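PDB 4R1D: Tle cognate immunity protein 4 C-terminal domain-containing protein, which probably acts as the immunity protein that binds and inhibits the type VI secretion lipase effector Tle4, protecting Pseudomonas aeruginosa from its own toxin. Local coordinates for residues M209-K214 with E225-A230; Y239-E244 with A259-L264; K91-D96 with V114-E119. One frame throughout, in Å; residues are numbered along the deposited sequence.

Interaction 1: M209-K214 with E225-A230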
loop_
_atom_site.group_PDB
_atom_site.type_symbol
_atom_site.label_atom_id
_atom_site.label_comp_id
_atom_site.label_asym_id
_atom_site.label_seq_id
_atom_site.Cartn_x
_atom_site.Cartn_y
_atom_site.Cartn_z
ATOM N N MET B 209 -6.016 -22.178 17.988
ATOM C CA MET B 209 -7.145 -21.378 17.506
ATOM C C MET B 209 -8.464 -22.038 17.885
ATOM O O MET B 209 -8.572 -23.264 17.872
ATOM C CB MET B 209 -7.098 -21.218 15.978
ATOM C CG MET B 209 -6.100 -20.173 15.460
ATOM S SD MET B 209 -6.445 -18.490 16.018
ATOM C CE MET B 209 -5.580 -18.429 17.544
ATOM N N GLU B 210 -9.468 -21.233 18.214
ATOM C CA GLU B 210 -10.812 -21.766 18.383
ATOM C C GLU B 210 -11.888 -20.761 17.983
ATOM O O GLU B 210 -11.676 -19.549 18.030
ATOM C CB GLU B 210 -11.038 -22.235 19.821
ATOM C CG GLU B 210 -11.272 -21.131 20.819
ATOM C CD GLU B 210 -11.441 -21.673 22.237
ATOM O OE1 GLU B 210 -10.493 -21.538 23.032
ATOM O OE2 GLU B 210 -12.510 -22.236 22.545
ATOM N N THR B 211 -13.038 -21.275 17.570
ATOM C CA THR B 211 -14.180 -20.421 17.314
ATOM C C THR B 211 -15.007 -20.321 18.586
ATOM O O THR B 211 -15.440 -21.334 19.128
ATOM C CB THR B 211 -15.037 -20.961 16.160
ATOM O OG1 THR B 211 -14.280 -20.895 14.944
ATOM C CG2 THR B 211 -16.306 -20.136 15.999
ATOM N N LEU B 212 -15.219 -19.104 19.070
ATOM C CA LEU B 212 -16.035 -18.910 20.268
ATOM C C LEU B 212 -17.514 -18.856 19.932
ATOM O O LEU B 212 -18.356 -19.236 20.746
ATOM C CB LEU B 212 -15.635 -17.637 21.023
ATOM C CG LEU B 212 -14.198 -17.547 21.543
ATOM C CD1 LEU B 212 -13.955 -16.228 22.261
ATOM C CD2 LEU B 212 -13.882 -18.723 22.459
ATOM N N ARG B 213 -17.830 -18.375 18.732
ATOM C CA ARG B 213 -19.207 -18.138 18.356
ATOM C C ARG B 213 -19.325 -17.903 16.861
ATOM O O ARG B 213 -18.469 -17.259 16.250
ATOM C CB ARG B 213 -19.724 -16.908 19.115
ATOM C CG ARG B 213 -21.104 -17.049 19.703
ATOM C CD ARG B 213 -21.659 -15.674 20.080
ATOM N NE ARG B 213 -21.387 -15.290 21.462
ATOM C CZ ARG B 213 -21.557 -14.053 21.926
ATOM N NH1 ARG B 213 -21.966 -13.088 21.108
ATOM N NH2 ARG B 213 -21.307 -13.773 23.200
ATOM N N LYS B 214 -20.388 -18.426 16.266
ATOM C CA LYS B 214 -20.663 -18.178 14.855
ATOM C C LYS B 214 -22.158 -18.267 14.611
ATOM O O LYS B 214 -22.768 -19.304 14.868
ATOM C CB LYS B 214 -19.930 -19.185 13.962
ATOM C CG LYS B 214 -20.388 -19.142 12.502
ATOM C CD LYS B 214 -19.673 -20.175 11.641
ATOM C CE LYS B 214 -20.135 -20.075 10.195
ATOM N NZ LYS B 214 -19.661 -21.213 9.361
ATOM N N GLU B 225 -24.845 -10.546 11.589
ATOM C CA GLU B 225 -24.316 -11.883 11.812
ATOM C C GLU B 225 -22.893 -11.733 12.322
ATOM O O GLU B 225 -22.241 -10.736 12.033
ATOM C CB GLU B 225 -24.370 -12.709 10.526
ATOM C CG GLU B 225 -25.805 -12.882 10.019
ATOM C CD GLU B 225 -25.953 -13.955 8.947
ATOM O OE1 GLU B 225 -24.984 -14.198 8.195
ATOM O OE2 GLU B 225 -27.050 -14.553 8.862
ATOM N N GLU B 226 -22.417 -12.700 13.092
ATOM C CA GLU B 226 -21.108 -12.557 13.716
ATOM C C GLU B 226 -20.289 -13.833 13.651
ATOM O O GLU B 226 -20.822 -14.927 13.519
ATOM C CB GLU B 226 -21.257 -12.120 15.176
ATOM C CG GLU B 226 -21.765 -13.218 16.075
ATOM C CD GLU B 226 -22.048 -12.739 17.488
ATOM O OE1 GLU B 226 -21.658 -11.599 17.837
ATOM O OE2 GLU B 226 -22.672 -13.509 18.242
ATOM N N TYR B 227 -18.980 -13.667 13.781
ATOM C CA TYR B 227 -18.052 -14.767 13.761
ATOM C C TYR B 227 -16.977 -14.344 14.741
ATOM O O TYR B 227 -16.360 -13.296 14.571
ATOM C CB TYR B 227 -17.471 -14.916 12.344
ATOM C CG TYR B 227 -17.070 -16.325 11.970
ATOM C CD1 TYR B 227 -16.431 -17.153 12.880
ATOM C CD2 TYR B 227 -17.340 -16.826 10.706
ATOM C CE1 TYR B 227 -16.061 -18.448 12.535
ATOM C CE2 TYR B 227 -16.975 -18.120 10.351
ATOM C CZ TYR B 227 -16.335 -18.923 11.274
ATOM O OH TYR B 227 -15.971 -20.210 10.940
ATOM N N LEU B 228 -16.765 -15.137 15.785
ATOM C CA LEU B 228 -15.880 -14.734 16.873
ATOM C C LEU B 228 -14.818 -15.797 17.096
ATOM O O LEU B 228 -15.148 -16.950 17.381
ATOM C CB LEU B 228 -16.687 -14.569 18.175
ATOM C CG LEU B 228 -17.347 -13.233 18.527
ATOM C CD1 LEU B 228 -18.150 -12.634 17.398
ATOM C CD2 LEU B 228 -18.224 -13.400 19.768
ATOM N N VAL B 229 -13.547 -15.429 16.971
ATOM C CA VAL B 229 -12.488 -16.406 17.172
ATOM C C VAL B 229 -11.468 -15.913 18.194
ATOM O O VAL B 229 -11.360 -14.718 18.452
ATOM C CB VAL B 229 -11.787 -16.781 15.842
ATOM C CG1 VAL B 229 -12.825 -17.187 14.788
ATOM C CG2 VAL B 229 -10.935 -15.635 15.339
ATOM N N ALA B 230 -10.750 -16.844 18.799
ATOM C CA ALA B 230 -9.698 -16.492 19.733
ATOM C C ALA B 230 -8.608 -17.540 19.630
ATOM O O ALA B 230 -8.851 -18.664 19.180
ATOM C CB ALA B 230 -10.236 -16.416 21.146
HETATM O O HOH W 1 -15.789 -22.154 12.940
#
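Strands 209-214 and 225-230 run antiparallel, their axes 149° apart, with Glu-210 and Ala-230 as a hydrogen-bonded pair, Thr-211 beside Val-229, and a classic beta bulge in which Leu-212 and Arg-213 both face Leu-228. At the bulge Leu-212 N donates to Leu-228 O at 2.7 Å. A weak second bond runs from Arg-213 N to Leu-228 O at 3.3 Å, while Leu-228 N returns a bond to Arg-213 O. Beyond it, Lys-214 lies alongside Tyr-227, both pointing the same way. With CG anti to the backbone N (chi1 169°) and an extended chain, Lys-214 brings CD over one ring face, offset toward the rim, a CH-pi contact 3.9 Å from the centroid. Thr-211 crosses the same ring at about a right angle, and a water joins Thr-211 OG1 to Tyr-227 OH. On the sheet face of Leu-228, the Arg-213 guanidinium has Leu-228 CD2 over one side, while Glu-226 OE2 meets its edge. This salt bridge, Arg-213 NH1 to Glu-226 OE2 at 3.0 Å, is nearly straight (173°) and uses the syn side of the carboxylate. Arg-213 NH2 also pairs with Asp-289, and Glu-226 OE1 is hydrogen-bonded to His-217 and Trp-288. Leu-212 CD1 packs on Ala-230 CB at 3.9 Å. Helix 281-292 lies against Leu-212, Arg-213 and Leu-228; helix 191-205 packs on Thr-211 and Tyr-227, and its Asp-196 binds both Lys-214 NZ and Tyr-227 OH. The hairpin lies between the two helices, one on each face, with strand 236-245 on the far side of 225-230.

Interaction 2: Y239-E244 with A259-L264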
loop_
_atom_site.group_PDB
_atom_site.type_symbol
_atom_site.label_atom_id
_atom_site.label_comp_id
_atom_site.label_asym_id
_atom_site.label_seq_id
_atom_site.Cartn_x
_atom_site.Cartn_y
_atom_site.Cartn_z
ATOM N N TYR B 239 -7.623 -12.262 19.824
ATOM C CA TYR B 239 -9.048 -12.315 19.565
ATOM C C TYR B 239 -9.333 -11.664 18.228
ATOM O O TYR B 239 -8.656 -10.716 17.844
ATOM C CB TYR B 239 -9.800 -11.520 20.629
ATOM C CG TYR B 239 -9.750 -12.116 22.014
ATOM C CD1 TYR B 239 -10.626 -13.121 22.383
ATOM C CD2 TYR B 239 -8.829 -11.669 22.949
ATOM C CE1 TYR B 239 -10.589 -13.676 23.651
ATOM C CE2 TYR B 239 -8.781 -12.215 24.229
ATOM C CZ TYR B 239 -9.666 -13.215 24.571
ATOM O OH TYR B 239 -9.640 -13.764 25.836
ATOM N N THR B 240 -10.345 -12.163 17.533
ATOM C CA THR B 240 -10.899 -11.425 16.401
ATOM C C THR B 240 -12.406 -11.655 16.352
ATOM O O THR B 240 -12.866 -12.762 16.081
ATOM C CB THR B 240 -10.240 -11.816 15.076
ATOM O OG1 THR B 240 -8.831 -11.561 15.156
ATOM C CG2 THR B 240 -10.812 -10.986 13.945
ATOM N N PHE B 241 -13.151 -10.605 16.690
ATOM C CA PHE B 241 -14.607 -10.641 16.744
ATOM C C PHE B 241 -15.120 -9.795 15.592
ATOM O O PHE B 241 -14.687 -8.649 15.420
ATOM C CB PHE B 241 -15.127 -10.051 18.062
ATOM C CG PHE B 241 -14.756 -10.844 19.283
ATOM C CD1 PHE B 241 -14.046 -12.035 19.179
ATOM C CD2 PHE B 241 -15.107 -10.384 20.546
ATOM C CE1 PHE B 241 -13.702 -12.758 20.310
ATOM C CE2 PHE B 241 -14.761 -11.099 21.681
ATOM C CZ PHE B 241 -14.063 -12.287 21.565
ATOM N N MET B 242 -16.019 -10.368 14.795
ATOM C CA MET B 242 -16.477 -9.751 13.546
ATOM C C MET B 242 -18.008 -9.746 13.480
ATOM O O MET B 242 -18.626 -10.762 13.751
ATOM C CB MET B 242 -15.918 -10.554 12.364
ATOM C CG MET B 242 -14.398 -10.633 12.377
ATOM S SD MET B 242 -13.722 -11.929 11.316
ATOM C CE MET B 242 -13.833 -13.352 12.400
ATOM N N TRP B 243 -18.605 -8.608 13.124
ATOM C CA TRP B 243 -20.062 -8.467 13.076
ATOM C C TRP B 243 -20.402 -7.608 11.868
ATOM O O TRP B 243 -19.751 -6.601 11.629
ATOM C CB TRP B 243 -20.537 -7.774 14.357
ATOM C CG TRP B 243 -22.037 -7.580 14.516
ATOM C CD1 TRP B 243 -22.913 -8.445 15.115
ATOM C CD2 TRP B 243 -22.811 -6.426 14.137
ATOM N NE1 TRP B 243 -24.181 -7.908 15.115
ATOM C CE2 TRP B 243 -24.150 -6.677 14.515
ATOM C CE3 TRP B 243 -22.506 -5.213 13.502
ATOM C CZ2 TRP B 243 -25.183 -5.759 14.289
ATOM C CZ3 TRP B 243 -23.538 -4.297 13.268
ATOM C CH2 TRP B 243 -24.863 -4.576 13.667
ATOM N N GLU B 244 -21.416 -8.010 11.106
ATOM C CA GLU B 244 -21.763 -7.275 9.917
ATOM C C GLU B 244 -23.239 -7.371 9.576
ATOM O O GLU B 244 -23.885 -8.405 9.790
ATOM C CB GLU B 244 -20.932 -7.781 8.729
ATOM C CG GLU B 244 -21.117 -6.958 7.459
ATOM C CD GLU B 244 -20.082 -7.297 6.399
ATOM O OE1 GLU B 244 -18.976 -7.738 6.769
ATOM O OE2 GLU B 244 -20.379 -7.119 5.196
ATOM N N ALA B 259 -18.848 -4.088 12.844
ATOM C CA ALA B 259 -18.266 -3.889 14.162
ATOM C C ALA B 259 -17.230 -4.982 14.335
ATOM O O ALA B 259 -17.459 -6.138 13.967
ATOM C CB ALA B 259 -19.350 -3.982 15.254
ATOM N N GLY B 260 -16.072 -4.627 14.882
ATOM C CA GLY B 260 -15.008 -5.604 15.039
ATOM C C GLY B 260 -14.213 -5.312 16.288
ATOM O O GLY B 260 -14.059 -4.160 16.671
ATOM N N LEU B 261 -13.730 -6.366 16.930
ATOM C CA LEU B 261 -12.862 -6.213 18.083
ATOM C C LEU B 261 -11.692 -7.154 17.905
ATOM O O LEU B 261 -11.874 -8.355 17.719
ATOM C CB LEU B 261 -13.620 -6.540 19.371
ATOM C CG LEU B 261 -12.819 -6.415 20.668
ATOM C CD1 LEU B 261 -12.608 -4.962 20.986
ATOM C CD2 LEU B 261 -13.578 -7.098 21.817
ATOM N N ALA B 262 -10.485 -6.607 17.945
ATOM C CA ALA B 262 -9.298 -7.429 17.753
ATOM C C ALA B 262 -8.296 -7.243 18.887
ATOM O O ALA B 262 -8.172 -6.152 19.453
ATOM C CB ALA B 262 -8.638 -7.091 16.457
ATOM N N VAL B 263 -7.591 -8.322 19.200
ATOM C CA VAL B 263 -6.334 -8.247 19.944
ATOM C C VAL B 263 -5.276 -8.951 19.116
ATOM O O VAL B 263 -5.261 -10.176 19.033
ATOM C CB VAL B 263 -6.417 -8.915 21.332
ATOM C CG1 VAL B 263 -5.053 -8.834 22.035
ATOM C CG2 VAL B 263 -7.466 -8.237 22.182
ATOM N N LEU B 264 -4.415 -8.162 18.477
ATOM C CA LEU B 264 -3.331 -8.690 17.659
ATOM C C LEU B 264 -2.113 -8.986 18.530
ATOM O O LEU B 264 -2.089 -8.664 19.718
ATOM C CB LEU B 264 -2.955 -7.689 16.561
ATOM C CG LEU B 264 -4.144 -7.207 15.727
ATOM C CD1 LEU B 264 -3.715 -6.135 14.722
ATOM C CD2 LEU B 264 -4.824 -8.379 15.037
#
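Phe-241 and Leu-261 lie side by side and point the same way, Phe-241 CD2 touching Leu-261 CD2 at 3.8 Å. On the same sheet face, Val-263 CG2 reaches CD2 at the edge of the Tyr-239 ring, 3.8 Å away, close to the ring plane. At the other end Ala-259 CB approaches Trp-243 CE3, and Ala-259 N lies at the edge of the indole, in its plane. Three hydrogen-bonded antiparallel pairs underlie these contacts: Tyr-239 with Val-263, Phe-241 with Leu-261 and Trp-243 with Ala-259. The bond from Phe-241 N to Leu-261 O is short, 2.8 Å, and nearly straight at 167°; that from Trp-243 N to Ala-259 O is more bent, 131°. Gly-260 CA comes within 3.1 Å of Phe-241 O in a CA-H...O contact. The strands form an antiparallel beta hairpin in the C-terminal domain of the immunity protein, flanked by strands 225-233 and 176-183. Helix 281-292 covers the aromatic face, where Trp-288 meets Phe-241 edge-to-face and also packs on Trp-243 and Leu-261, Asp-281 binds Tyr-239 OH, and His-217 O accepts a hydrogen bond from Trp-243 NE1 while its ring stands edge-to-face with the indole. The other face, with Thr-240, Met-242 and Ala-262, meets the partner chain of the complex: Ile-88 of that chain packs on Thr-240, its Trp-96 on Met-242 and its Trp-92 on Ala-262.

Interaction 3: K91-D96 with V114-E119; sequences KTYLLD and VSVDRE
Val-116 crosses Tyr-93 at about a right angle and lays CG2 over one face of the ring, offset toward the rim, a CH-pi contact 3.9 Å from the centroid. Its other branch, CG1, reaches Tyr-93 OH at 3.4 Å. Tyr-93 CG, anti to its carbonyl carbon (chi1 -59°), is placed on the side where Val-116 lies. Glu-119 also crosses the tyrosine at about a right angle, its carboxylate plane 79° from the ring plane and OE1 3.7 Å from Tyr-93 CE2. A water in the ring plane accepts from Tyr-93 OH and donates to Val-116 O and, at 2.6 Å, to Glu-119 OE1, tying phenol, turn and helix start together. Leu-95 CB rests on Val-114 CG2 at 3.9 Å. Beneath, Tyr-93 and Val-114 form a hydrogen-bonded antiparallel pair, and Val-116 N adds one more, nearly straight bond (174°), to Lys-91 O, where the strand pairing has ended. The hairpin of strands 92-100 and 107-115 thus runs into helix 119-132. The partner chain binds at Lys-91 and Ser-115, through its Glu-405 and Asp-402. Strands 79-84 and 68-73 adjoin Tyr-93 through Trp-84 and Leu-69, while Arg-70 of the latter strand pairs with Glu-119.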
loop_
_atom_site.group_PDB
_atom_site.type_symbol
_atom_site.label_atom_id
_atom_site.label_comp_id
_atom_site.label_asym_id
_atom_site.label_seq_id
_atom_site.Cartn_x
_atom_site.Cartn_y
_atom_site.Cartn_z
ATOM N N LYS B 91 -8.747 15.038 -17.398
ATOM C CA LYS B 91 -10.151 14.675 -17.206
ATOM C C LYS B 91 -10.697 14.949 -15.809
ATOM O O LYS B 91 -11.915 14.893 -15.590
ATOM C CB LYS B 91 -10.365 13.215 -17.570
ATOM C CG LYS B 91 -9.798 12.885 -18.941
ATOM C CD LYS B 91 -10.243 11.519 -19.418
ATOM C CE LYS B 91 -9.778 11.258 -20.854
ATOM N NZ LYS B 91 -8.371 10.760 -20.929
ATOM N N THR B 92 -9.798 15.224 -14.868
ATOM C CA THR B 92 -10.197 15.422 -13.480
ATOM C C THR B 92 -9.521 16.621 -12.844
ATOM O O THR B 92 -8.349 16.920 -13.110
ATOM C CB THR B 92 -9.922 14.176 -12.595
ATOM O OG1 THR B 92 -8.515 13.903 -12.558
ATOM C CG2 THR B 92 -10.677 12.956 -13.127
ATOM N N TYR B 93 -10.294 17.301 -12.003
ATOM C CA TYR B 93 -9.821 18.389 -11.171
ATOM C C TYR B 93 -9.672 17.884 -9.746
ATOM O O TYR B 93 -10.197 16.832 -9.384
ATOM C CB TYR B 93 -10.879 19.495 -11.104
ATOM C CG TYR B 93 -11.286 20.119 -12.421
ATOM C CD1 TYR B 93 -10.343 20.583 -13.323
ATOM C CD2 TYR B 93 -12.625 20.268 -12.743
ATOM C CE1 TYR B 93 -10.736 21.169 -14.528
ATOM C CE2 TYR B 93 -13.021 20.846 -13.930
ATOM C CZ TYR B 93 -12.075 21.294 -14.817
ATOM O OH TYR B 93 -12.489 21.873 -15.999
ATOM N N LEU B 94 -8.962 18.665 -8.942
ATOM C CA LEU B 94 -9.042 18.564 -7.502
ATOM C C LEU B 94 -9.925 19.716 -7.063
ATOM O O LEU B 94 -9.674 20.872 -7.435
ATOM C CB LEU B 94 -7.652 18.745 -6.906
ATOM C CG LEU B 94 -7.481 18.489 -5.412
ATOM C CD1 LEU B 94 -7.920 17.061 -5.058
ATOM C CD2 LEU B 94 -6.025 18.732 -5.033
ATOM N N LEU B 95 -10.968 19.404 -6.303
ATOM C CA LEU B 95 -11.819 20.427 -5.711
ATOM C C LEU B 95 -11.641 20.387 -4.202
ATOM O O LEU B 95 -12.033 19.424 -3.544
ATOM C CB LEU B 95 -13.279 20.199 -6.083
ATOM C CG LEU B 95 -14.283 21.156 -5.431
ATOM C CD1 LEU B 95 -13.930 22.598 -5.764
ATOM C CD2 LEU B 95 -15.703 20.820 -5.862
ATOM N N ASP B 96 -11.005 21.426 -3.673
ATOM C CA ASP B 96 -10.720 21.532 -2.243
ATOM C C ASP B 96 -11.759 22.456 -1.593
ATOM O O ASP B 96 -11.632 23.681 -1.675
ATOM C CB ASP B 96 -9.317 22.105 -2.080
ATOM C CG ASP B 96 -8.783 21.996 -0.658
ATOM O OD1 ASP B 96 -9.460 21.371 0.165
ATOM O OD2 ASP B 96 -7.677 22.532 -0.398
ATOM N N VAL B 114 -12.849 15.690 -8.960
ATOM C CA VAL B 114 -14.111 15.915 -9.638
ATOM C C VAL B 114 -13.862 15.839 -11.149
ATOM O O VAL B 114 -12.844 16.313 -11.639
ATOM C CB VAL B 114 -14.673 17.302 -9.256
ATOM C CG1 VAL B 114 -15.744 17.751 -10.232
ATOM C CG2 VAL B 114 -15.185 17.288 -7.811
ATOM N N SER B 115 -14.781 15.232 -11.886
ATOM C CA SER B 115 -14.608 15.156 -13.334
ATOM C C SER B 115 -14.852 16.508 -13.989
ATOM O O SER B 115 -15.759 17.240 -13.606
ATOM C CB SER B 115 -15.511 14.088 -13.958
ATOM O OG SER B 115 -14.916 12.801 -13.873
ATOM N N VAL B 116 -14.032 16.829 -14.979
ATOM C CA VAL B 116 -14.217 18.056 -15.745
ATOM C C VAL B 116 -15.666 18.175 -16.211
ATOM O O VAL B 116 -16.302 19.220 -16.044
ATOM C CB VAL B 116 -13.286 18.085 -16.960
ATOM C CG1 VAL B 116 -13.608 19.288 -17.845
ATOM C CG2 VAL B 116 -11.843 18.133 -16.507
ATOM N N ASP B 117 -16.194 17.093 -16.776
ATOM C CA ASP B 117 -17.538 17.131 -17.343
ATOM C C ASP B 117 -18.624 16.931 -16.288
ATOM O O ASP B 117 -19.806 16.811 -16.615
ATOM C CB ASP B 117 -17.681 16.135 -18.501
ATOM C CG ASP B 117 -17.629 14.693 -18.048
ATOM O OD1 ASP B 117 -17.373 14.443 -16.852
ATOM O OD2 ASP B 117 -17.837 13.804 -18.900
ATOM N N ARG B 118 -18.220 16.915 -15.017
ATOM C CA ARG B 118 -19.183 16.850 -13.923
ATOM C C ARG B 118 -19.098 18.055 -12.997
ATOM O O ARG B 118 -19.631 18.018 -11.882
ATOM C CB ARG B 118 -18.983 15.570 -13.112
ATOM C CG ARG B 118 -19.230 14.313 -13.920
ATOM C CD ARG B 118 -19.225 13.081 -13.050
ATOM N NE ARG B 118 -19.154 11.878 -13.868
ATOM C CZ ARG B 118 -19.802 10.755 -13.600
ATOM N NH1 ARG B 118 -20.580 10.682 -12.529
ATOM N NH2 ARG B 118 -19.666 9.708 -14.404
ATOM N N GLU B 119 -18.444 19.118 -13.458
ATOM C CA GLU B 119 -18.163 20.263 -12.603
ATOM C C GLU B 119 -19.401 20.910 -11.981
ATOM O O GLU B 119 -19.415 21.202 -10.785
ATOM C CB GLU B 119 -17.338 21.325 -13.333
ATOM C CG GLU B 119 -16.920 22.470 -12.408
ATOM C CD GLU B 119 -16.146 23.573 -13.106
ATOM O OE1 GLU B 119 -15.739 23.388 -14.273
ATOM O OE2 GLU B 119 -15.949 24.635 -12.481
HETATM O O HOH W 2 -14.194 14.705 -17.410
HETATM O O HOH W 3 -15.504 21.853 -16.346
#

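How the interactions relate
Interactions 1 and 2 are neighbours in the C-terminal domain, their centres 9 Å apart: strands 225-233 and 236-245 are adjacent, with Val-229 N probably bonded to Thr-240 O and Tyr-227 N to Met-242 O. Interaction 2 is wholly buried and mostly apolar. Interaction 1, at the outer strand, is partly exposed and adds a salt bridge, a CH-pi contact and a bridging water. Both lie against helix 281-292. Interaction 3 belongs to the N-terminal domain, about 38 Å from interaction 2 and 45 Å from interaction 1 between centres; though buried, it uses water and a carboxylate around one tyrosine. The partner chain meets interaction 2 by packing and interaction 3 largely by polar bonds.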